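Local coordinates for protein soluble secreted antigen MPT53 (Mycobacterium tuberculosis, PDB 1LU4) that probably oxidises reduced, unfolded secreted proteins to form their disulfide bonds, as a thioredoxin-family disulfide oxidoreductase, at residues 38-43 / 71-76. Residues are numbered along the deposited sequence; the frame is centred on the assembly and turned at random.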
ATOM      1  N   PHE A  38       7.129  10.541   6.734  1.00  9.72           N
ATOM      2  CA  PHE A  38       5.941   9.915   7.301  1.00  9.77           C
ATOM      3  C   PHE A  38       5.864   8.481   6.814  1.00  9.26           C
ATOM      4  O   PHE A  38       5.571   7.575   7.597  1.00 10.11           O
ATOM      5  CB  PHE A  38       4.688  10.709   6.958  1.00 11.05           C
ATOM      6  CG  PHE A  38       4.743  12.130   7.475  1.00 11.46           C
ATOM      7  CD1 PHE A  38       4.349  12.408   8.767  1.00 12.95           C
ATOM      8  CD2 PHE A  38       5.203  13.186   6.634  1.00 12.36           C
ATOM      9  CE1 PHE A  38       4.379  13.723   9.259  1.00 15.67           C
ATOM     10  CE2 PHE A  38       5.242  14.473   7.136  1.00 15.22           C
ATOM     11  CZ  PHE A  38       4.853  14.728   8.443  1.00 15.11           C
ATOM     12  N   CYS A  39       6.158   8.232   5.534  1.00  9.15           N
ATOM     13  CA  CYS A  39       6.190   6.890   5.014  1.00  9.18           C
ATOM     14  C   CYS A  39       7.272   6.072   5.720  1.00  8.06           C
ATOM     15  O   CYS A  39       7.053   4.897   6.051  1.00  8.66           O
ATOM     16  CB  CYS A  39       6.425   6.890   3.513  1.00  8.88           C
ATOM     17  SG  CYS A  39       5.064   7.573   2.528  1.00  9.68           S
ATOM     18  N   ASN A  40       8.405   6.684   5.944  1.00  8.75           N
ATOM     19  CA  ASN A  40       9.488   6.003   6.633  1.00  8.74           C
ATOM     20  C   ASN A  40       9.074   5.660   8.055  1.00  8.44           C
ATOM     21  O   ASN A  40       9.401   4.575   8.548  1.00  9.92           O
ATOM     22  CB  ASN A  40      10.757   6.873   6.698  1.00  9.52           C
ATOM     23  CG  ASN A  40      11.526   6.775   5.396  1.00  9.75           C
ATOM     24  OD1 ASN A  40      11.206   7.482   4.376  1.00 12.37           O
ATOM     25  ND2 ASN A  40      12.522   5.951   5.405  1.00  8.86           N
ATOM     26  N   ALA A  41       8.343   6.548   8.760  1.00  9.74           N
ATOM     27  CA  ALA A  41       7.860   6.271  10.118  1.00 10.25           C
ATOM     28  C   ALA A  41       6.849   5.163  10.119  1.00  9.92           C
ATOM     29  O   ALA A  41       6.817   4.356  11.057  1.00 13.26           O
ATOM     30  CB  ALA A  41       7.307   7.536  10.722  1.00 11.61           C
ATOM     31  N   GLU A  42       5.986   5.079   9.152  1.00  9.51           N
ATOM     32  CA  GLU A  42       4.968   4.032   9.069  1.00  9.79           C
ATOM     33  C   GLU A  42       5.495   2.695   8.613  1.00  8.96           C
ATOM     34  O   GLU A  42       4.900   1.659   8.989  1.00 10.23           O
ATOM     35  CB  GLU A  42       3.878   4.445   8.069  1.00 10.17           C
ATOM     36  CG  GLU A  42       3.014   5.585   8.602  1.00 10.65           C
ATOM     37  CD  GLU A  42       1.918   5.982   7.660  1.00 10.42           C
ATOM     38  OE1 GLU A  42       1.876   5.521   6.519  1.00 13.54           O
ATOM     39  OE2 GLU A  42       1.060   6.804   8.128  1.00 12.57           O
ATOM     40  N   ALA A  43       6.570   2.634   7.851  1.00  8.55           N
ATOM     41  CA  ALA A  43       7.009   1.409   7.211  1.00  8.60           C
ATOM     42  C   ALA A  43       7.237   0.267   8.218  1.00  8.75           C
ATOM     43  O   ALA A  43       6.802  -0.859   7.906  1.00  9.11           O
ATOM     44  CB  ALA A  43       8.258   1.622   6.399  1.00  8.97           C
ATOM     45  N   GLN A  71      13.308   0.032  -3.951  1.00  8.76           N
ATOM     46  CA  GLN A  71      13.778  -1.269  -3.437  1.00  8.64           C
ATOM     47  C   GLN A  71      14.546  -1.108  -2.132  1.00  8.69           C
ATOM     48  O   GLN A  71      14.421  -1.907  -1.223  1.00  9.27           O
ATOM     49  CB  GLN A  71      14.704  -1.915  -4.479  1.00 10.05           C
ATOM     50  CG  GLN A  71      13.889  -2.359  -5.677  1.00  9.84           C
ATOM     51  CD  GLN A  71      14.750  -2.934  -6.781  1.00  9.76           C
ATOM     52  OE1 GLN A  71      15.987  -2.761  -6.826  1.00 11.33           O
ATOM     53  NE2 GLN A  71      14.123  -3.669  -7.667  1.00 12.21           N
ATOM     54  N   SER A  72      15.389  -0.053  -2.020  1.00  8.73           N
ATOM     55  CA  SER A  72      16.104   0.125  -0.750  1.00  9.43           C
ATOM     56  C   SER A  72      15.158   0.288   0.398  1.00  8.77           C
ATOM     57  O   SER A  72      15.464  -0.162   1.517  1.00  9.38           O
ATOM     58  CB  SER A  72      16.987   1.374  -0.877  1.00 11.36           C
ATOM     59  OG  SER A  72      18.076   1.118  -1.715  1.00 14.46           O
ATOM     60  N   PHE A  73      14.047   1.015   0.183  1.00  8.44           N
ATOM     61  CA  PHE A  73      13.071   1.239   1.241  1.00  8.13           C
ATOM     62  C   PHE A  73      12.387  -0.068   1.671  1.00  7.64           C
ATOM     63  O   PHE A  73      12.300  -0.373   2.848  1.00  8.77           O
ATOM     64  CB  PHE A  73      12.090   2.257   0.692  1.00  8.54           C
ATOM     65  CG  PHE A  73      10.970   2.672   1.585  1.00  8.30           C
ATOM     66  CD1 PHE A  73       9.775   1.949   1.651  1.00  9.50           C
ATOM     67  CD2 PHE A  73      11.049   3.835   2.376  1.00  8.90           C
ATOM     68  CE1 PHE A  73       8.718   2.422   2.424  1.00  9.82           C
ATOM     69  CE2 PHE A  73       9.987   4.267   3.158  1.00  9.34           C
ATOM     70  CZ  PHE A  73       8.787   3.560   3.182  1.00  9.79           C
ATOM     71  N   VAL A  74      11.963  -0.870   0.675  1.00  8.27           N
ATOM     72  CA  VAL A  74      11.362  -2.151   0.980  1.00  8.60           C
ATOM     73  C   VAL A  74      12.334  -3.025   1.747  1.00  8.96           C
ATOM     74  O   VAL A  74      11.922  -3.724   2.708  1.00  9.36           O
ATOM     75  CB  VAL A  74      10.880  -2.819  -0.335  1.00  8.77           C
ATOM     76  CG1 VAL A  74      10.604  -4.300  -0.148  1.00 10.10           C
ATOM     77  CG2 VAL A  74       9.643  -2.120  -0.899  1.00 10.94           C
ATOM     78  N   SER A  75      13.601  -3.012   1.338  1.00  8.56           N
ATOM     79  CA  SER A  75      14.612  -3.859   2.013  1.00  9.25           C
ATOM     80  C   SER A  75      14.859  -3.384   3.426  1.00  9.36           C
ATOM     81  O   SER A  75      14.930  -4.179   4.353  1.00 10.99           O
ATOM     82  CB  SER A  75      15.910  -3.858   1.232  1.00 11.19           C
ATOM     83  OG  SER A  75      15.733  -4.528  -0.004  1.00 11.99           O
ATOM     84  N   LYS A  76      15.067  -2.077   3.627  1.00  9.58           N
ATOM     85  CA  LYS A  76      15.364  -1.510   4.930  1.00 10.42           C
ATOM     86  C   LYS A  76      14.291  -1.815   5.963  1.00  8.90           C
ATOM     87  O   LYS A  76      14.623  -2.081   7.101  1.00 10.06           O
ATOM     88  CB  LYS A  76      15.529   0.011   4.774  1.00 12.95           C
ATOM     89  CG  LYS A  76      15.743   0.787   6.078  1.00 14.38           C
ATOM     90  CD  LYS A  76      15.980   2.257   5.728  1.00 18.39           C
ATOM     91  CE  LYS A  76      16.176   3.006   7.066  1.00 30.01           C
ATOM     92  NZ  LYS A  76      16.378   4.430   6.746  1.00 48.54           N
TER
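Phe73 reaches across to Cys39, Asn40 and Ala43 between two helical segments that run roughly parallel, their directions 32° apart, with axes 10.9 Å apart at the closest. That spacing is wide, and one large aromatic ring spans it. With CG anti to its backbone N (chi1 180°), Phe73 extends straight from its own helix and meets the other helix with its CZ end first. Its CZ lies 3.8 Å from Ala43 CB and 4.1 Å from Cys39 CB; residues this small let the tip of the ring come close to the 38-43 backbone. There the ring meets the carbonyl oxygen of Cys39 edge-on, Phe73 CZ to Cys39 O being 3.6 Å, so the slightly positive C-H rim faces an oxygen that also accepts a weak helical bond from Ala43 N. Asn40 sits at the CE2 edge of the ring, its CG 3.7 Å from Phe73 CE2, with the amide plane turned 87° from the ring plane. A polar side chain suits this partly exposed border. Lys76, extended along the solvent side, brings its NZ near the Asn40 amide. On the sheet side Phe73 stacks with Trp32 and touches Trp30, while Cys39 and Ala43 rest on strand 27-32; Tyr77 of helix 67-77 meets the ring edge-to-face. Helices 37-52 and 67-77 belong to successive beta-alpha-beta crossovers (27-32 to 57-62 to 82-85) packed on the same face of the sheet, as in thioredoxin-like folds, meeting near Cys39, second cysteine of the predicted redox-active CxxC motif with Cys36; the two are not disulfide-bonded here.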